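Tail component (Lactobacillus phage J-1, PDB 5LY8) probably binds carbohydrate at the host cell surface through this second carbohydrate-binding module of an evolved distal tail protein, helping the phage recognise its Lactobacillus host. Local coordinates at residues L20-T25 / I224-S229; N71-P76 / P214-Q219; L116-K121 / S203-G208; S134-V139 / L158-Y163. One frame throughout, in Å; residues are numbered along the deposited sequence. Where two conformers were deposited one is given.

All four contacts lie in one beta-rich module, and none is wholly buried. Contact 1 ties the chain's first long strand to its last and holds a magnesium ion between two backbone carbonyls; it lies in the six-stranded antiparallel sheet, whereas contacts 2, 3 and 4 all reach the mixed sheet. Contacts 2 and 3 share strand 208-216, which pairs with strand 73-81 in the former and strand 110-118 in the latter. Aromatic rings meet edge-to-face in contacts 1 and 2, a proline CH lies over a tyrosine face in contact 3, and arginine lies over tryptophan in contact 4, whose N135 binds the second magnesium. Contacts 3 and 4 lie on opposite sides of the chain's centre.

Contact 1: residues L20-T25 / I224-S229. With MG (magnesium ion), chain C.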
loop_
_atom_site.group_PDB
_atom_site.type_symbol
_atom_site.label_atom_id
_atom_site.label_comp_id
_atom_site.label_asym_id
_atom_site.label_seq_id
_atom_site.Cartn_x
_atom_site.Cartn_y
_atom_site.Cartn_z
ATOM N N LEU A 20 -2.264 -12.692 -5.545
ATOM C CA LEU A 20 -2.737 -13.309 -4.306
ATOM C C LEU A 20 -4.242 -13.145 -4.230
ATOM O O LEU A 20 -4.726 -12.018 -4.237
ATOM C CB LEU A 20 -2.108 -12.686 -3.044
ATOM C CG LEU A 20 -0.573 -12.716 -3.009
ATOM C CD1 LEU A 20 -0.042 -12.018 -1.773
ATOM C CD2 LEU A 20 -0.016 -14.145 -3.070
ATOM N N ASP A 21 -4.979 -14.246 -4.190
ATOM C CA ASP A 21 -6.428 -14.191 -3.970
ATOM C C ASP A 21 -6.800 -14.590 -2.544
ATOM O O ASP A 21 -7.968 -14.483 -2.165
ATOM C CB ASP A 21 -7.205 -15.043 -4.978
ATOM C CG ASP A 21 -6.852 -16.506 -5.034
ATOM O OD1 ASP A 21 -6.344 -17.053 -4.015
ATOM O OD2 ASP A 21 -7.038 -17.108 -6.120
ATOM N N PHE A 22 -5.836 -15.078 -1.763
ATOM C CA PHE A 22 -5.999 -15.448 -0.353
ATOM C C PHE A 22 -6.910 -16.650 -0.141
ATOM O O PHE A 22 -7.267 -16.905 1.008
ATOM C CB PHE A 22 -6.420 -14.255 0.534
ATOM C CG PHE A 22 -5.411 -13.142 0.430
ATOM C CD1 PHE A 22 -5.748 -11.932 -0.146
ATOM C CD2 PHE A 22 -4.105 -13.320 0.873
ATOM C CE1 PHE A 22 -4.808 -10.902 -0.244
ATOM C CE2 PHE A 22 -3.170 -12.285 0.781
ATOM C CZ PHE A 22 -3.514 -11.110 0.174
ATOM N N ASN A 23 -7.231 -17.409 -1.198
ATOM C CA ASN A 23 -8.046 -18.639 -1.033
ATOM C C ASN A 23 -7.254 -19.707 -0.251
ATOM O O ASN A 23 -7.795 -20.527 0.436
ATOM C CB ASN A 23 -8.527 -19.165 -2.383
ATOM C CG ASN A 23 -9.618 -18.313 -2.987
ATOM O OD1 ASN A 23 -10.269 -17.567 -2.327
ATOM N ND2 ASN A 23 -9.813 -18.458 -4.253
ATOM N N GLN A 24 -5.951 -19.665 -0.407
ATOM C CA GLN A 24 -4.984 -20.486 0.283
ATOM C C GLN A 24 -3.844 -19.577 0.756
ATOM O O GLN A 24 -3.658 -18.490 0.223
ATOM C CB GLN A 24 -4.372 -21.546 -0.625
ATOM C CG GLN A 24 -3.414 -21.088 -1.735
ATOM C CD GLN A 24 -3.979 -20.400 -3.026
ATOM O OE1 GLN A 24 -5.220 -20.247 -3.105
ATOM N NE2 GLN A 24 -3.060 -20.136 -4.143
ATOM N N THR A 25 -3.091 -20.041 1.740
ATOM C CA THR A 25 -1.933 -19.332 2.247
ATOM C C THR A 25 -1.025 -18.883 1.089
ATOM O O THR A 25 -0.691 -19.657 0.227
ATOM C CB THR A 25 -1.099 -20.201 3.222
ATOM O OG1 THR A 25 -1.883 -20.543 4.360
ATOM C CG2 THR A 25 0.084 -19.483 3.724
ATOM N N ILE A 224 -10.120 -3.767 9.110
ATOM C CA ILE A 224 -9.372 -3.823 7.872
ATOM C C ILE A 224 -9.209 -5.241 7.393
ATOM O O ILE A 224 -8.865 -6.122 8.173
ATOM C CB ILE A 224 -7.981 -3.123 8.070
ATOM C CG1 ILE A 224 -7.111 -3.134 6.806
ATOM C CG2 ILE A 224 -7.196 -3.683 9.261
ATOM C CD1 ILE A 224 -7.698 -2.413 5.633
ATOM N N ASN A 225 -9.455 -5.458 6.094
ATOM C CA ASN A 225 -9.154 -6.743 5.513
ATOM C C ASN A 225 -8.662 -6.545 4.085
ATOM O O ASN A 225 -8.891 -5.482 3.493
ATOM C CB ASN A 225 -10.288 -7.749 5.678
ATOM C CG ASN A 225 -11.525 -7.487 4.893
ATOM O OD1 ASN A 225 -11.474 -7.368 3.663
ATOM N ND2 ASN A 225 -12.652 -7.369 5.593
ATOM N N TRP A 226 -7.931 -7.529 3.554
ATOM C CA TRP A 226 -7.211 -7.411 2.286
ATOM C C TRP A 226 -7.654 -8.592 1.449
ATOM O O TRP A 226 -7.458 -9.748 1.834
ATOM C CB TRP A 226 -5.732 -7.462 2.635
ATOM C CG TRP A 226 -4.746 -7.362 1.511
ATOM C CD1 TRP A 226 -4.896 -6.728 0.305
ATOM C CD2 TRP A 226 -3.392 -7.826 1.562
ATOM N NE1 TRP A 226 -3.706 -6.778 -0.400
ATOM C CE2 TRP A 226 -2.777 -7.457 0.350
ATOM C CE3 TRP A 226 -2.648 -8.555 2.506
ATOM C CZ2 TRP A 226 -1.452 -7.802 0.057
ATOM C CZ3 TRP A 226 -1.333 -8.873 2.229
ATOM C CH2 TRP A 226 -0.747 -8.504 1.016
ATOM N N GLN A 227 -8.349 -8.307 0.336
ATOM C CA GLN A 227 -9.054 -9.349 -0.415
ATOM C C GLN A 227 -8.363 -9.815 -1.680
ATOM O O GLN A 227 -8.708 -10.885 -2.188
ATOM C CB GLN A 227 -10.500 -8.908 -0.743
ATOM C CG GLN A 227 -11.219 -8.316 0.482
ATOM C CD GLN A 227 -12.729 -8.356 0.471
ATOM O OE1 GLN A 227 -13.379 -8.769 -0.524
ATOM N NE2 GLN A 227 -13.307 -7.957 1.618
ATOM N N ASP A 228 -7.394 -9.052 -2.196
ATOM C CA ASP A 228 -6.747 -9.408 -3.449
ATOM C C ASP A 228 -5.528 -8.535 -3.598
ATOM O O ASP A 228 -5.518 -7.378 -3.148
ATOM C CB ASP A 228 -7.718 -9.159 -4.635
ATOM C CG ASP A 228 -7.317 -9.866 -5.914
ATOM O OD1 ASP A 228 -7.530 -11.092 -6.002
ATOM O OD2 ASP A 228 -6.693 -9.211 -6.787
ATOM N N SER A 229 -4.493 -9.070 -4.254
ATOM C CA SER A 229 -3.290 -8.301 -4.538
ATOM C C SER A 229 -2.688 -8.759 -5.853
ATOM O O SER A 229 -2.561 -9.968 -6.073
ATOM C CB SER A 229 -2.251 -8.529 -3.438
ATOM O OG SER A 229 -1.121 -7.673 -3.565
HETATM MG MG MG C . -9.737 -12.956 -2.471
HETATM O O HOH W 1 -10.835 -15.029 -3.302
HETATM O O HOH W 2 -9.619 -12.368 -4.826
HETATM O O HOH W 3 -12.096 -12.356 -2.634
#
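The magnesium ion joins D21 and Q227 through their backbone carbonyls, D21 O at 2.4 Å and Q227 O at 2.3 Å. Three waters and the carbonyl of G59 complete six ligands, so three separate parts of this concanavalin-clan beta fold meet at one metal. Two of the waters are oriented by side chains: one donates to N23 OD1, another to D228 OD1, which also pairs with H19. Just before the site, strand 11-20 ends in an antiparallel hydrogen-bonded pair, L20 with S229; L20 N to S229 O is 2.8 Å and nearly straight (163°), and the return bond from S229 N to L20 O is 3.0 Å. The chain then turns away: D21 OD1 accepts from N23 N at 3.0 Å, an Asx turn in which the donor lies above the carboxylate plane. Within this turn F22, at positive phi (67°), sends its ring toward strand 223-238. Its edge meets the face of W226 at an interplanar angle of 54°, while W226 NE1 bonds to N98. The tip of the phenyl ring lies over the centre of the indole, F22 CZ standing 3.6 Å from W226 CE3.

Contact 2: residues N71-P76 / P214-Q219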
loop_
_atom_site.group_PDB
_atom_site.type_symbol
_atom_site.label_atom_id
_atom_site.label_comp_id
_atom_site.label_asym_id
_atom_site.label_seq_id
_atom_site.Cartn_x
_atom_site.Cartn_y
_atom_site.Cartn_z
ATOM N N ASN A 71 5.246 3.264 21.807
ATOM C CA ASN A 71 5.389 4.528 21.097
ATOM C C ASN A 71 5.690 4.226 19.620
ATOM O O ASN A 71 6.465 4.951 18.993
ATOM C CB ASN A 71 6.470 5.421 21.731
ATOM C CG ASN A 71 6.522 6.798 21.100
ATOM O OD1 ASN A 71 5.505 7.335 20.635
ATOM N ND2 ASN A 71 7.707 7.383 21.077
ATOM N N TYR A 72 5.069 3.178 19.049
ATOM C CA TYR A 72 5.326 2.863 17.644
ATOM C C TYR A 72 4.162 2.163 16.998
ATOM O O TYR A 72 3.325 1.572 17.675
ATOM C CB TYR A 72 6.627 2.045 17.457
ATOM C CG TYR A 72 6.722 0.782 18.289
ATOM C CD1 TYR A 72 6.130 -0.403 17.862
ATOM C CD2 TYR A 72 7.440 0.760 19.480
ATOM C CE1 TYR A 72 6.231 -1.574 18.611
ATOM C CE2 TYR A 72 7.564 -0.413 20.229
ATOM C CZ TYR A 72 6.946 -1.573 19.796
ATOM O OH TYR A 72 7.069 -2.750 20.506
ATOM N N TRP A 73 4.157 2.209 15.669
ATOM C CA TRP A 73 3.202 1.485 14.836
ATOM C C TRP A 73 3.705 0.048 14.675
ATOM O O TRP A 73 4.897 -0.169 14.393
ATOM C CB TRP A 73 3.095 2.162 13.461
ATOM C CG TRP A 73 2.423 3.497 13.494
ATOM C CD1 TRP A 73 3.003 4.706 13.769
ATOM C CD2 TRP A 73 1.008 3.740 13.377
ATOM N NE1 TRP A 73 2.036 5.700 13.813
ATOM C CE2 TRP A 73 0.807 5.127 13.543
ATOM C CE3 TRP A 73 -0.105 2.914 13.099
ATOM C CZ2 TRP A 73 -0.472 5.706 13.475
ATOM C CZ3 TRP A 73 -1.364 3.494 13.008
ATOM C CH2 TRP A 73 -1.536 4.875 13.184
ATOM N N ASN A 74 2.805 -0.912 14.873
ATOM C CA ASN A 74 3.165 -2.327 14.780
ATOM C C ASN A 74 2.035 -3.130 14.147
ATOM O O ASN A 74 0.878 -2.997 14.557
ATOM C CB ASN A 74 3.471 -2.878 16.185
ATOM C CG ASN A 74 3.971 -4.300 16.210
ATOM O OD1 ASN A 74 4.192 -4.936 15.171
ATOM N ND2 ASN A 74 4.257 -4.784 17.421
ATOM N N GLY A 75 2.346 -3.913 13.118
ATOM C CA GLY A 75 1.376 -4.835 12.551
ATOM C C GLY A 75 2.061 -5.695 11.520
ATOM O O GLY A 75 3.248 -5.498 11.232
ATOM N N PRO A 76 1.320 -6.636 10.954
ATOM C CA PRO A 76 1.921 -7.577 10.004
ATOM C C PRO A 76 2.217 -6.987 8.646
ATOM O O PRO A 76 1.524 -6.069 8.203
ATOM C CB PRO A 76 0.867 -8.688 9.892
ATOM C CG PRO A 76 -0.402 -8.006 10.180
ATOM C CD PRO A 76 -0.089 -6.969 11.239
ATOM N N PRO A 214 -0.380 -1.842 10.251
ATOM C CA PRO A 214 -0.181 -1.597 11.687
ATOM C C PRO A 214 -1.316 -0.901 12.427
ATOM O O PRO A 214 -2.100 -0.136 11.861
ATOM C CB PRO A 214 1.058 -0.684 11.706
ATOM C CG PRO A 214 0.889 0.136 10.416
ATOM C CD PRO A 214 0.351 -0.851 9.419
ATOM N N GLY A 215 -1.328 -1.146 13.735
ATOM C CA GLY A 215 -2.059 -0.354 14.712
ATOM C C GLY A 215 -1.055 0.454 15.521
ATOM O O GLY A 215 0.158 0.286 15.367
ATOM N N PHE A 216 -1.533 1.351 16.372
ATOM C CA PHE A 216 -0.612 2.161 17.167
ATOM C C PHE A 216 -0.846 1.904 18.640
ATOM O O PHE A 216 -1.958 2.115 19.141
ATOM C CB PHE A 216 -0.824 3.664 16.916
ATOM C CG PHE A 216 0.239 4.493 17.604
ATOM C CD1 PHE A 216 1.519 4.590 17.072
ATOM C CD2 PHE A 216 -0.011 5.105 18.818
ATOM C CE1 PHE A 216 2.519 5.305 17.729
ATOM C CE2 PHE A 216 0.989 5.835 19.465
ATOM C CZ PHE A 216 2.256 5.904 18.926
ATOM N N SER A 217 0.230 1.534 19.363
ATOM C CA SER A 217 0.218 1.381 20.826
ATOM C C SER A 217 -0.937 0.472 21.267
ATOM O O SER A 217 -1.165 -0.543 20.592
ATOM C CB SER A 217 0.146 2.770 21.461
ATOM O OG SER A 217 0.265 2.694 22.874
ATOM N N ASP A 218 -1.728 0.898 22.276
ATOM C CA ASP A 218 -2.883 0.162 22.810
ATOM C C ASP A 218 -4.176 0.771 22.379
ATOM O O ASP A 218 -5.189 0.611 23.056
ATOM C CB ASP A 218 -2.820 0.064 24.361
ATOM C CG ASP A 218 -2.948 1.362 25.128
ATOM O OD1 ASP A 218 -2.879 2.439 24.500
ATOM O OD2 ASP A 218 -3.063 1.306 26.380
ATOM N N GLN A 219 -4.163 1.469 21.259
ATOM C CA GLN A 219 -5.395 2.043 20.768
ATOM C C GLN A 219 -6.164 0.976 20.038
ATOM O O GLN A 219 -5.553 0.123 19.368
ATOM C CB GLN A 219 -5.082 3.199 19.831
ATOM C CG GLN A 219 -4.352 4.288 20.605
ATOM C CD GLN A 219 -4.187 5.534 19.829
ATOM O OE1 GLN A 219 -4.668 6.600 20.220
ATOM N NE2 GLN A 219 -3.443 5.438 18.760
HETATM O O HOH W 4 1.841 -0.484 18.220
#
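N74 and G215 exchange two backbone hydrogen bonds, N74 N to G215 O at 2.9 Å and G215 N to N74 O at 3.0 Å. The first is nearly straight at 165° and approaches nearly along the C=O axis; in the second the donor stands well above the carbonyl plane. Beyond the adjoining W73/F216 pair, a water donates to Y72 O at 2.6 Å and makes weak bonds to G215 O and from S217 N, so it bridges the two segments where direct pairing stops. These bonds join strand 73-81 to strand 208-216, antiparallel neighbours in the mixed sheet of the beta fold, and W73 with F216 forms a non-hydrogen-bonded pair. Both of those side chains project from the same face of the sheet. F216 CB sits almost exactly over the W73 six-membered ring, 3.7 Å from its centroid. With CG anti to the backbone N (chi1 -173°), the phenyl continues from CB over the indole, and its edge meets the five-membered ring, with F216 CD1 3.5 Å from W73 NE1 and the planes 55° apart. F38 makes a further edge-to-face contact with W73. On the P214 side, W73 CB packs 3.9 Å from P214 CB, and P214 O lies at the indole edge. Past the strand end, the type II' turn from F216 to Q219 is closed by Q219 N donating to F216 O at 3.1 Å.

Contact 3: residues L116-K121 / S203-G208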
loop_
_atom_site.group_PDB
_atom_site.type_symbol
_atom_site.label_atom_id
_atom_site.label_comp_id
_atom_site.label_asym_id
_atom_site.label_seq_id
_atom_site.Cartn_x
_atom_site.Cartn_y
_atom_site.Cartn_z
ATOM N N LEU A 116 6.031 0.076 -3.078
ATOM C CA LEU A 116 6.904 -0.460 -4.123
ATOM C C LEU A 116 8.304 0.029 -3.787
ATOM O O LEU A 116 8.498 1.203 -3.431
ATOM C CB LEU A 116 6.461 -0.011 -5.511
ATOM C CG LEU A 116 5.094 -0.580 -5.911
ATOM C CD1 LEU A 116 4.575 0.100 -7.133
ATOM C CD2 LEU A 116 5.136 -2.108 -6.123
ATOM N N THR A 117 9.277 -0.880 -3.893
ATOM C CA THR A 117 10.635 -0.624 -3.444
ATOM C C THR A 117 11.661 -0.978 -4.480
ATOM O O THR A 117 11.362 -1.686 -5.443
ATOM C CB THR A 117 10.880 -1.434 -2.142
ATOM O OG1 THR A 117 10.816 -2.843 -2.407
ATOM C CG2 THR A 117 9.872 -1.087 -1.034
ATOM N N TYR A 118 12.886 -0.511 -4.253
ATOM C CA TYR A 118 14.037 -0.871 -5.071
ATOM C C TYR A 118 15.230 -0.965 -4.164
ATOM O O TYR A 118 15.555 0.003 -3.455
ATOM C CB TYR A 118 14.330 0.103 -6.226
ATOM C CG TYR A 118 15.399 -0.420 -7.166
ATOM C CD1 TYR A 118 15.177 -1.559 -7.930
ATOM C CD2 TYR A 118 16.645 0.195 -7.257
ATOM C CE1 TYR A 118 16.156 -2.064 -8.775
ATOM C CE2 TYR A 118 17.621 -0.290 -8.123
ATOM C CZ TYR A 118 17.365 -1.414 -8.885
ATOM O OH TYR A 118 18.325 -1.915 -9.730
ATOM N N GLN A 119 15.942 -2.100 -4.197
ATOM C CA GLN A 119 17.139 -2.324 -3.386
ATOM C C GLN A 119 16.928 -1.893 -1.926
ATOM O O GLN A 119 17.814 -1.285 -1.325
ATOM C CB GLN A 119 18.406 -1.701 -4.035
ATOM C CG GLN A 119 18.687 -2.336 -5.398
ATOM C CD GLN A 119 19.951 -1.852 -6.090
ATOM O OE1 GLN A 119 20.374 -0.666 -6.052
ATOM N NE2 GLN A 119 20.539 -2.743 -6.855
ATOM N N GLY A 120 15.746 -2.198 -1.376
ATOM C CA GLY A 120 15.476 -1.958 0.029
ATOM C C GLY A 120 14.949 -0.586 0.385
ATOM O O GLY A 120 14.756 -0.308 1.579
ATOM N N LYS A 121 14.730 0.287 -0.599
ATOM C CA LYS A 121 14.231 1.629 -0.329
ATOM C C LYS A 121 12.869 1.815 -0.943
ATOM O O LYS A 121 12.588 1.278 -2.021
ATOM C CB LYS A 121 15.197 2.674 -0.907
ATOM C CG LYS A 121 16.522 2.744 -0.139
ATOM C CD LYS A 121 17.353 3.971 -0.560
ATOM C CE LYS A 121 18.726 3.984 0.080
ATOM N NZ LYS A 121 18.638 4.329 1.522
ATOM N N SER A 203 12.991 6.657 -15.308
ATOM C CA SER A 203 14.285 5.973 -15.257
ATOM C C SER A 203 14.521 5.238 -13.930
ATOM O O SER A 203 15.579 4.610 -13.768
ATOM C CB SER A 203 15.420 6.963 -15.499
ATOM O OG SER A 203 15.320 7.474 -16.821
ATOM N N VAL A 204 13.579 5.332 -12.996
ATOM C CA VAL A 204 13.738 4.767 -11.661
ATOM C C VAL A 204 13.155 3.352 -11.613
ATOM O O VAL A 204 11.982 3.168 -11.939
ATOM C CB VAL A 204 13.083 5.689 -10.598
ATOM C CG1 VAL A 204 13.161 5.055 -9.200
ATOM C CG2 VAL A 204 13.737 7.075 -10.609
ATOM N N PRO A 205 13.963 2.346 -11.231
ATOM C CA PRO A 205 13.461 0.970 -11.224
ATOM C C PRO A 205 12.742 0.577 -9.954
ATOM O O PRO A 205 12.835 1.260 -8.919
ATOM C CB PRO A 205 14.734 0.135 -11.384
ATOM C CG PRO A 205 15.838 1.008 -10.884
ATOM C CD PRO A 205 15.411 2.412 -10.938
ATOM N N ILE A 206 12.068 -0.564 -10.020
ATOM C CA ILE A 206 11.469 -1.218 -8.869
ATOM C C ILE A 206 11.828 -2.704 -8.891
ATOM O O ILE A 206 12.024 -3.290 -9.969
ATOM C CB ILE A 206 9.954 -0.977 -8.652
ATOM C CG1 ILE A 206 9.175 -1.418 -9.854
ATOM C CG2 ILE A 206 9.634 0.494 -8.226
ATOM C CD1 ILE A 206 7.727 -1.603 -9.547
ATOM N N ASP A 207 11.884 -3.330 -7.705
ATOM C CA ASP A 207 12.198 -4.752 -7.608
ATOM C C ASP A 207 11.437 -5.457 -6.486
ATOM O O ASP A 207 11.710 -6.623 -6.219
ATOM C CB ASP A 207 13.722 -4.993 -7.441
ATOM C CG ASP A 207 14.272 -4.483 -6.108
ATOM O OD1 ASP A 207 13.476 -4.149 -5.234
ATOM O OD2 ASP A 207 15.514 -4.444 -5.943
ATOM N N GLY A 208 10.498 -4.783 -5.837
ATOM C CA GLY A 208 9.811 -5.418 -4.727
ATOM C C GLY A 208 8.592 -4.665 -4.289
ATOM O O GLY A 208 8.373 -3.510 -4.671
HETATM O O HOH W 5 13.446 -3.696 -2.607
#
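T117 O accepts D207 N at 2.8 Å and, weakly, G208 N at 3.2 Å, while T117 N donates to G208 O at 2.9 Å. With D207 and G208 both facing T117, this is a classic beta bulge, formed where strand 208-216 begins to pair with strand 110-118 in the mixed sheet. The side-chain bonds centre on the D207 carboxylate. Its CG lies between the backbone N and the carbonyl carbon (chi1 67°), and OD2 accepts Q119 N at 3.0 Å on the syn side, 33° out of the carboxylate plane. The other oxygen, OD1, takes a bond from a water that also accepts G120 N and pairs with T117 OG1, so the aspartate is linked to the type I' turn from Y118 to K121 both directly and through solvent. Apolar packing is lighter inward, where L116 and I206 meet against F94 and F231. At the outer end the Y118 ring is sandwiched: its own neighbour Q119 lays CG over one face near the rim, and P205 lies on the opposite face. P205 CG stands over the ring's centre, 3.5 Å from the centroid and 12° off the normal.

Contact 4: residues S134-V139 / L158-Y163; sequences SNDQWV and LPRNYY. With MG (magnesium ion), chain B.
R160 and W138 bury equal areas, and the arginine lies over the indole. R160 CD stands 3.9 Å from the centroid of the W138 five-membered ring, and CZ is 4.7 Å from that of the six-membered ring, 16° off its normal, a cation-pi contact. The guanidinium is not stacked flat; its plane is 64° from the indole's, and NH1 comes nearest, 3.4 Å from W138 CZ2. Side-on, R160 also grips one oxygen of D136: NE to OD2 is 2.9 Å, and NH2 to OD2 is 3.2 Å. Both nitrogens approach from the same face of the carboxylate. D165 gives NH2 a second salt bridge. L158, the next most buried residue, sets CB 3.6 Å from W138 CD1. Its carbonyl accepts Q137 NE2 at 2.8 Å, and the same nitrogen donates to W138 O at 2.9 Å; like the D136 bonds, these rest on one of two conformers and are less certain than the R160/W138 packing. N135 O binds the second magnesium with residues that include A106, E108, D130 and S132. The contact joins the start of strand 138-144 to the loop leaving strand 151-158, with L128 of strand 121-130 and Y168 of strand 166-175 packed against W138.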
loop_
_atom_site.group_PDB
_atom_site.type_symbol
_atom_site.label_atom_id
_atom_site.label_comp_id
_atom_site.label_asym_id
_atom_site.label_seq_id
_atom_site.Cartn_x
_atom_site.Cartn_y
_atom_site.Cartn_z
ATOM N N SER A 134 -9.982 10.122 18.613
ATOM C CA SER A 134 -11.060 11.069 18.927
ATOM C C SER A 134 -11.682 11.670 17.656
ATOM O O SER A 134 -12.433 12.644 17.743
ATOM C CB SER A 134 -10.559 12.162 19.867
ATOM O OG SER A 134 -9.461 12.862 19.314
ATOM N N ASN A 135 -11.437 11.068 16.491
ATOM C CA ASN A 135 -11.978 11.589 15.237
ATOM C C ASN A 135 -12.047 10.408 14.267
ATOM O O ASN A 135 -11.199 9.511 14.342
ATOM C CB ASN A 135 -10.968 12.645 14.690
ATOM C CG ASN A 135 -11.461 13.595 13.639
ATOM O OD1 ASN A 135 -12.649 13.624 13.314
ATOM N ND2 ASN A 135 -10.555 14.447 13.136
ATOM N N ASP A 136 -13.023 10.366 13.359
ATOM C CA ASP A 136 -13.092 9.248 12.402
ATOM C C ASP A 136 -12.631 9.693 11.007
ATOM O O ASP A 136 -13.028 9.161 9.954
ATOM C CB ASP A 136 -14.473 8.578 12.433
ATOM C CG ASP A 136 -15.513 9.181 11.544
ATOM O OD1 ASP A 136 -15.516 10.420 11.406
ATOM O OD2 ASP A 136 -16.287 8.399 10.935
ATOM N N GLN A 137 -11.802 10.701 11.003
ATOM C CA GLN A 137 -11.266 11.160 9.767
ATOM C C GLN A 137 -10.188 10.156 9.300
ATOM O O GLN A 137 -9.319 9.707 10.069
ATOM C CB GLN A 137 -10.647 12.540 9.982
ATOM C CG GLN A 137 -10.166 13.207 8.706
ATOM C CD GLN A 137 -11.263 13.431 7.713
ATOM O OE1 GLN A 137 -12.196 14.199 7.949
ATOM N NE2 GLN A 137 -11.197 12.716 6.606
ATOM N N TRP A 138 -10.283 9.783 8.041
ATOM C CA TRP A 138 -9.198 9.058 7.446
ATOM C C TRP A 138 -8.540 9.872 6.327
ATOM O O TRP A 138 -9.128 10.804 5.774
ATOM C CB TRP A 138 -9.539 7.637 7.094
ATOM C CG TRP A 138 -10.760 7.405 6.288
ATOM C CD1 TRP A 138 -11.379 8.299 5.452
ATOM C CD2 TRP A 138 -11.380 6.147 6.050
ATOM N NE1 TRP A 138 -12.369 7.668 4.739
ATOM C CE2 TRP A 138 -12.402 6.346 5.101
ATOM C CE3 TRP A 138 -11.182 4.868 6.561
ATOM C CZ2 TRP A 138 -13.195 5.287 4.613
ATOM C CZ3 TRP A 138 -11.986 3.835 6.121
ATOM C CH2 TRP A 138 -13.000 4.047 5.170
ATOM N N VAL A 139 -7.265 9.587 6.107
ATOM C CA VAL A 139 -6.416 10.337 5.197
ATOM C C VAL A 139 -5.790 9.370 4.201
ATOM O O VAL A 139 -5.277 8.338 4.582
ATOM C CB VAL A 139 -5.299 11.094 5.971
ATOM C CG1 VAL A 139 -4.354 11.804 5.004
ATOM C CG2 VAL A 139 -5.874 12.125 6.951
ATOM N N LEU A 158 -10.190 12.630 3.383
ATOM C CA LEU A 158 -11.312 12.055 2.655
ATOM C C LEU A 158 -12.635 12.387 3.333
ATOM O O LEU A 158 -12.853 11.953 4.470
ATOM C CB LEU A 158 -11.173 10.538 2.590
ATOM C CG LEU A 158 -9.931 10.022 1.909
ATOM C CD1 LEU A 158 -9.932 8.509 1.931
ATOM C CD2 LEU A 158 -9.827 10.542 0.471
ATOM N N PRO A 159 -13.560 13.105 2.666
ATOM C CA PRO A 159 -14.832 13.418 3.338
ATOM C C PRO A 159 -15.595 12.131 3.665
ATOM O O PRO A 159 -15.889 11.341 2.763
ATOM C CB PRO A 159 -15.564 14.313 2.332
ATOM C CG PRO A 159 -14.909 14.031 1.008
ATOM C CD PRO A 159 -13.474 13.710 1.323
ATOM N N ARG A 160 -15.892 11.907 4.932
ATOM C CA ARG A 160 -16.528 10.659 5.356
ATOM C C ARG A 160 -17.902 10.360 4.792
ATOM O O ARG A 160 -18.306 9.254 4.756
ATOM C CB ARG A 160 -16.508 10.523 6.871
ATOM C CG ARG A 160 -15.142 10.092 7.386
ATOM C CD ARG A 160 -14.923 8.589 7.224
ATOM N NE ARG A 160 -15.586 7.785 8.227
ATOM C CZ ARG A 160 -15.913 6.509 8.049
ATOM N NH1 ARG A 160 -15.714 5.922 6.875
ATOM N NH2 ARG A 160 -16.443 5.822 9.016
ATOM N N ASN A 161 -18.607 11.381 4.333
ATOM C CA ASN A 161 -19.907 11.164 3.732
ATOM C C ASN A 161 -19.802 10.485 2.394
ATOM O O ASN A 161 -20.714 9.815 1.988
ATOM C CB ASN A 161 -20.626 12.511 3.554
ATOM C CG ASN A 161 -21.994 12.374 2.957
ATOM O OD1 ASN A 161 -22.811 11.654 3.471
ATOM N ND2 ASN A 161 -22.220 13.040 1.840
ATOM N N TYR A 162 -18.706 10.733 1.703
ATOM C CA TYR A 162 -18.429 10.204 0.392
ATOM C C TYR A 162 -17.596 8.903 0.532
ATOM O O TYR A 162 -17.897 7.933 -0.069
ATOM C CB TYR A 162 -17.693 11.252 -0.448
ATOM C CG TYR A 162 -17.350 10.906 -1.889
ATOM C CD1 TYR A 162 -18.179 11.281 -2.924
ATOM C CD2 TYR A 162 -16.226 10.202 -2.214
ATOM C CE1 TYR A 162 -17.897 10.956 -4.238
ATOM C CE2 TYR A 162 -15.944 9.897 -3.524
ATOM C CZ TYR A 162 -16.780 10.274 -4.535
ATOM O OH TYR A 162 -16.460 9.976 -5.828
ATOM N N TYR A 163 -16.567 8.966 1.355
ATOM C CA TYR A 163 -15.661 7.839 1.573
ATOM C C TYR A 163 -16.108 7.053 2.767
ATOM O O TYR A 163 -15.562 7.177 3.867
ATOM C CB TYR A 163 -14.224 8.329 1.716
ATOM C CG TYR A 163 -13.699 8.874 0.420
ATOM C CD1 TYR A 163 -13.141 8.029 -0.538
ATOM C CD2 TYR A 163 -13.738 10.236 0.148
ATOM C CE1 TYR A 163 -12.639 8.525 -1.735
ATOM C CE2 TYR A 163 -13.216 10.750 -1.043
ATOM C CZ TYR A 163 -12.669 9.887 -1.981
ATOM O OH TYR A 163 -12.188 10.374 -3.172
HETATM MG MG MG B . -10.299 7.373 14.709
HETATM O O HOH W 6 -15.280 13.813 6.948
#